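Local coordinates for protein malonyl-CoA decarboxylase (Rhodopseudomonas palustris, PDB 4KSA) that probably decarboxylates malonyl-CoA to acetyl-CoA and carbon dioxide, and forms a four-chain assembly that binds magnesium, at residues 118-123 with 161-166; 125-128 with 132-135. All blocks are in the same frame, centred on the assembly; numbering follows the deposited sequence.

Both interactions belong to the helical N-terminal domain and share helix 118-126. Interaction 1 packs that helix against helix 154-167. Interaction 2 joins the C-terminal end of that helix to the start of helix 132-146. The centres of the two interactions are about 10 Å apart. Helix 132-146 also joins them in space, because I123 and F164 of interaction 1 both touch L136 on it. Interaction 1 holds the magnesium ligand H162, which shares the metal with H162 of the second subunit. Interaction 2 lies farther off, the N127 side chain being about 13 Å from the magnesium. The active site is probably in the C-terminal domain, which belongs to the acetyltransferase clan.

Interaction 1: residues 118-123 with 161-166; sequences RRQELI and VHLFTS. With MG (magnesium ion), chain E.
The Q120 amide comes to the H162 imidazole obliquely, with its oxygen leading. Q120 OE1 is 3.8 Å from H162 CD2, and the two planes are 34° apart. The amide's strongest polar partner is D159, which takes a hydrogen bond from Q120 NE2. That bond is consistent with the amide orientation modelled. H162 CG is anti to the backbone N (chi1 179°), which carries the ring out to the metal. H162 NE2 holds the magnesium ion at 2.5 Å. The same metal is bound by H162 of the second subunit.

Deeper in, L163 meets I123. L163 CD1 lies 3.6 Å from I123 CB and also touches I123 CG2. L163 CD1 is also 3.8 Å from Q120 O. The short helix axes stay 10.6 Å apart and cross at -40°. L136 of helix 132-146 packs on I123 and F164.

The contact is apolar where I123 meets L163 and polar toward the metal, with no hydrogen bond between the two segments. Magnesium at NE2 would probably draw charge from the ring and make CD2 more positive. Q120 OE1 would at most be a weak electrostatic neighbour there, and the D159 bond to Q120 NE2 probably sets where OE1 lies.

Interaction 2: residues 125-128 with 132-135; sequences RLNH and GTAA
N127 and G132 face each other across the short link between the helices, their CA atoms 4.5 Å apart. Helix 132-146 starts at G132. On the other side of the link, H128 N donates to R125 O over 3.0 Å, a bond from one residue to the third before it, which keeps the chain coiled there. The backbone of the new helix lies against this part of the chain. G132 CA is 3.7 Å from L126 O, and with no side chain on G132 the two backbones meet directly.

One side-chain bond ties the link together. T133 OG1 donates to N127 OD1 at 2.6 Å. The hydroxyl lies in the carbonyl plane, on a lone pair, with a C=O...O angle of 140°. The two side chains run side by side and point the same way. N127 reaches across because its CG is anti to the backbone N (chi1 -168°). T133 OG1 stands beside its own backbone N. T133 N is also near N127 OD1, but the angle is poor and no bond forms. With an alanine here in place of N127, the T133 hydroxyl would probably lose its acceptor across the link and be freer to rotate.

L126 packs on A59 and L62 of helix 52-68, and A135 touches L63 of the same helix. N127 rests on R223 and T133 on L224, both in the loop between strands 214-220 and 230-237. T133 also touches F168, just past helix 154-167, and H128 packs on R170 of the second subunit.

Interaction 1: residues 118-123 with 161-166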
loop_
_atom_site.group_PDB
_atom_site.type_symbol
_atom_site.label_atom_id
_atom_site.label_comp_id
_atom_site.label_asym_id
_atom_site.label_seq_id
_atom_site.Cartn_x
_atom_site.Cartn_y
_atom_site.Cartn_z
ATOM N N ARG A 118 -15.577 -38.617 5.257
ATOM C CA ARG A 118 -14.486 -38.375 4.335
ATOM C C ARG A 118 -14.704 -37.144 3.452
ATOM O O ARG A 118 -13.772 -36.686 2.780
ATOM C CB ARG A 118 -14.276 -39.607 3.461
ATOM C CG ARG A 118 -13.988 -40.861 4.250
ATOM C CD ARG A 118 -13.375 -41.907 3.336
ATOM N NE ARG A 118 -14.320 -42.356 2.317
ATOM C CZ ARG A 118 -13.957 -42.767 1.104
ATOM N NH1 ARG A 118 -12.666 -42.784 0.763
ATOM N NH2 ARG A 118 -14.885 -43.142 0.224
ATOM N N ARG A 119 -15.932 -36.627 3.448
ATOM C CA ARG A 119 -16.293 -35.449 2.664
ATOM C C ARG A 119 -15.414 -34.275 3.062
ATOM O O ARG A 119 -14.923 -33.523 2.223
ATOM C CB ARG A 119 -17.734 -35.028 2.943
ATOM C CG ARG A 119 -18.805 -35.963 2.475
ATOM C CD ARG A 119 -20.141 -35.234 2.408
ATOM N NE ARG A 119 -20.793 -35.182 3.705
ATOM C CZ ARG A 119 -21.211 -36.256 4.349
ATOM N NH1 ARG A 119 -21.793 -36.139 5.526
ATOM N NH2 ARG A 119 -21.048 -37.443 3.799
ATOM N N GLN A 120 -15.254 -34.105 4.365
ATOM C CA GLN A 120 -14.459 -33.024 4.897
ATOM C C GLN A 120 -13.023 -33.001 4.356
ATOM O O GLN A 120 -12.575 -31.999 3.790
ATOM C CB GLN A 120 -14.443 -33.131 6.409
ATOM C CG GLN A 120 -15.816 -33.339 7.000
ATOM C CD GLN A 120 -16.033 -32.505 8.238
ATOM O OE1 GLN A 120 -15.078 -31.954 8.809
ATOM N NE2 GLN A 120 -17.287 -32.406 8.672
ATOM N N GLU A 121 -12.301 -34.098 4.533
ATOM C CA GLU A 121 -10.938 -34.157 4.062
ATOM C C GLU A 121 -10.888 -33.883 2.563
ATOM O O GLU A 121 -9.942 -33.260 2.078
ATOM C CB GLU A 121 -10.335 -35.526 4.380
ATOM C CG GLU A 121 -8.839 -35.635 4.094
ATOM C CD GLU A 121 -8.050 -34.500 4.742
ATOM O OE1 GLU A 121 -8.400 -34.101 5.887
ATOM O OE2 GLU A 121 -7.082 -34.016 4.110
ATOM N N LEU A 122 -11.906 -34.344 1.835
ATOM C CA LEU A 122 -11.975 -34.141 0.392
ATOM C C LEU A 122 -12.154 -32.656 0.030
ATOM O O LEU A 122 -11.539 -32.154 -0.932
ATOM C CB LEU A 122 -13.141 -34.933 -0.211
ATOM C CG LEU A 122 -13.333 -34.677 -1.712
ATOM C CD1 LEU A 122 -12.062 -35.140 -2.451
ATOM C CD2 LEU A 122 -14.592 -35.381 -2.230
ATOM N N ILE A 123 -13.020 -31.964 0.778
ATOM C CA ILE A 123 -13.253 -30.550 0.535
ATOM C C ILE A 123 -11.993 -29.765 0.931
ATOM O O ILE A 123 -11.536 -28.884 0.182
ATOM C CB ILE A 123 -14.510 -30.052 1.314
ATOM C CG1 ILE A 123 -15.757 -30.778 0.791
ATOM C CG2 ILE A 123 -14.720 -28.559 1.112
ATOM C CD1 ILE A 123 -17.048 -30.419 1.526
ATOM N N VAL A 161 -20.631 -26.209 5.609
ATOM C CA VAL A 161 -20.798 -25.141 6.578
ATOM C C VAL A 161 -19.730 -25.217 7.673
ATOM O O VAL A 161 -19.224 -24.193 8.111
ATOM C CB VAL A 161 -22.225 -25.174 7.197
ATOM C CG1 VAL A 161 -22.364 -24.125 8.304
ATOM C CG2 VAL A 161 -23.256 -24.902 6.115
ATOM N N HIS A 162 -19.361 -26.414 8.105
ATOM C CA HIS A 162 -18.341 -26.505 9.135
ATOM C C HIS A 162 -17.012 -25.925 8.640
ATOM O O HIS A 162 -16.343 -25.197 9.366
ATOM C CB HIS A 162 -18.139 -27.956 9.587
ATOM C CG HIS A 162 -17.076 -28.119 10.635
ATOM N ND1 HIS A 162 -17.200 -27.607 11.910
ATOM C CD2 HIS A 162 -15.854 -28.704 10.583
ATOM C CE1 HIS A 162 -16.100 -27.868 12.598
ATOM N NE2 HIS A 162 -15.269 -28.532 11.815
ATOM N N LEU A 163 -16.633 -26.242 7.407
ATOM C CA LEU A 163 -15.371 -25.739 6.862
ATOM C C LEU A 163 -15.430 -24.255 6.469
ATOM O O LEU A 163 -14.533 -23.492 6.850
ATOM C CB LEU A 163 -14.925 -26.602 5.675
ATOM C CG LEU A 163 -14.747 -28.088 6.035
ATOM C CD1 LEU A 163 -14.652 -28.948 4.781
ATOM C CD2 LEU A 163 -13.511 -28.254 6.904
ATOM N N PHE A 164 -16.474 -23.853 5.734
ATOM C CA PHE A 164 -16.661 -22.460 5.317
ATOM C C PHE A 164 -16.664 -21.543 6.534
ATOM O O PHE A 164 -16.089 -20.447 6.514
ATOM C CB PHE A 164 -17.998 -22.254 4.588
ATOM C CG PHE A 164 -17.995 -22.682 3.158
ATOM C CD1 PHE A 164 -19.065 -22.356 2.333
ATOM C CD2 PHE A 164 -16.943 -23.436 2.635
ATOM C CE1 PHE A 164 -19.102 -22.773 1.002
ATOM C CE2 PHE A 164 -16.957 -23.866 1.308
ATOM C CZ PHE A 164 -18.046 -23.530 0.486
ATOM N N THR A 165 -17.336 -21.985 7.590
ATOM C CA THR A 165 -17.403 -21.200 8.808
ATOM C C THR A 165 -15.996 -20.933 9.321
ATOM O O THR A 165 -15.659 -19.800 9.689
ATOM C CB THR A 165 -18.215 -21.926 9.889
ATOM O OG1 THR A 165 -19.603 -21.864 9.543
ATOM C CG2 THR A 165 -18.005 -21.288 11.247
ATOM N N SER A 166 -15.166 -21.971 9.330
ATOM C CA SER A 166 -13.808 -21.808 9.803
ATOM C C SER A 166 -12.952 -20.991 8.840
ATOM O O SER A 166 -12.043 -20.284 9.269
ATOM C CB SER A 166 -13.157 -23.157 10.034
ATOM O OG SER A 166 -11.881 -22.960 10.614
HETATM MG MG MG E . -13.368 -29.718 12.829
#

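Interaction 2: residues 125-128 with 132-135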
loop_
_atom_site.group_PDB
_atom_site.type_symbol
_atom_site.label_atom_id
_atom_site.label_comp_id
_atom_site.label_asym_id
_atom_site.label_seq_id
_atom_site.Cartn_x
_atom_site.Cartn_y
_atom_site.Cartn_z
ATOM N N ARG A 125 -8.989 -30.629 0.875
ATOM C CA ARG A 125 -7.955 -30.780 -0.125
ATOM C C ARG A 125 -8.285 -30.032 -1.403
ATOM O O ARG A 125 -7.401 -29.445 -2.017
ATOM C CB ARG A 125 -7.721 -32.257 -0.409
ATOM C CG ARG A 125 -7.234 -32.985 0.818
ATOM C CD ARG A 125 -6.661 -34.350 0.496
ATOM N NE ARG A 125 -6.227 -34.997 1.728
ATOM C CZ ARG A 125 -5.337 -35.984 1.797
ATOM N NH1 ARG A 125 -4.773 -36.472 0.692
ATOM N NH2 ARG A 125 -4.969 -36.445 2.989
ATOM N N LEU A 126 -9.550 -30.040 -1.803
ATOM C CA LEU A 126 -9.963 -29.348 -3.022
ATOM C C LEU A 126 -9.776 -27.858 -2.877
ATOM O O LEU A 126 -9.723 -27.133 -3.858
ATOM C CB LEU A 126 -11.428 -29.627 -3.319
ATOM C CG LEU A 126 -11.768 -31.049 -3.742
ATOM C CD1 LEU A 126 -13.265 -31.169 -3.928
ATOM C CD2 LEU A 126 -11.029 -31.380 -5.041
ATOM N N ASN A 127 -9.674 -27.412 -1.632
ATOM C CA ASN A 127 -9.512 -26.002 -1.335
ATOM C C ASN A 127 -8.101 -25.521 -1.586
ATOM O O ASN A 127 -7.831 -24.328 -1.523
ATOM C CB ASN A 127 -9.908 -25.726 0.113
ATOM C CG ASN A 127 -10.049 -24.254 0.396
ATOM O OD1 ASN A 127 -10.688 -23.528 -0.357
ATOM N ND2 ASN A 127 -9.462 -23.806 1.485
ATOM N N HIS A 128 -7.199 -26.445 -1.884
ATOM C CA HIS A 128 -5.817 -26.066 -2.145
ATOM C C HIS A 128 -5.580 -25.821 -3.630
ATOM O O HIS A 128 -4.547 -25.305 -4.035
ATOM C CB HIS A 128 -4.861 -27.129 -1.603
ATOM C CG HIS A 128 -4.751 -27.120 -0.113
ATOM N ND1 HIS A 128 -4.919 -28.251 0.657
ATOM C CD2 HIS A 128 -4.501 -26.111 0.756
ATOM C CE1 HIS A 128 -4.778 -27.941 1.934
ATOM N NE2 HIS A 128 -4.524 -26.647 2.022
ATOM N N GLY A 132 -9.799 -22.663 -5.764
ATOM C CA GLY A 132 -10.511 -23.673 -4.993
ATOM C C GLY A 132 -11.728 -23.212 -4.199
ATOM O O GLY A 132 -12.827 -23.749 -4.360
ATOM N N THR A 133 -11.528 -22.217 -3.338
ATOM C CA THR A 133 -12.609 -21.708 -2.511
ATOM C C THR A 133 -13.795 -21.249 -3.340
ATOM O O THR A 133 -14.943 -21.569 -3.029
ATOM C CB THR A 133 -12.144 -20.552 -1.648
ATOM O OG1 THR A 133 -11.102 -21.010 -0.785
ATOM C CG2 THR A 133 -13.288 -20.029 -0.801
ATOM N N ALA A 134 -13.518 -20.499 -4.400
ATOM C CA ALA A 134 -14.582 -19.997 -5.260
ATOM C C ALA A 134 -15.348 -21.170 -5.867
ATOM O O ALA A 134 -16.573 -21.171 -5.917
ATOM C CB ALA A 134 -13.996 -19.117 -6.355
ATOM N N ALA A 135 -14.614 -22.172 -6.324
ATOM C CA ALA A 135 -15.234 -23.343 -6.914
ATOM C C ALA A 135 -16.074 -24.073 -5.851
ATOM O O ALA A 135 -17.178 -24.539 -6.137
ATOM C CB ALA A 135 -14.161 -24.249 -7.481
#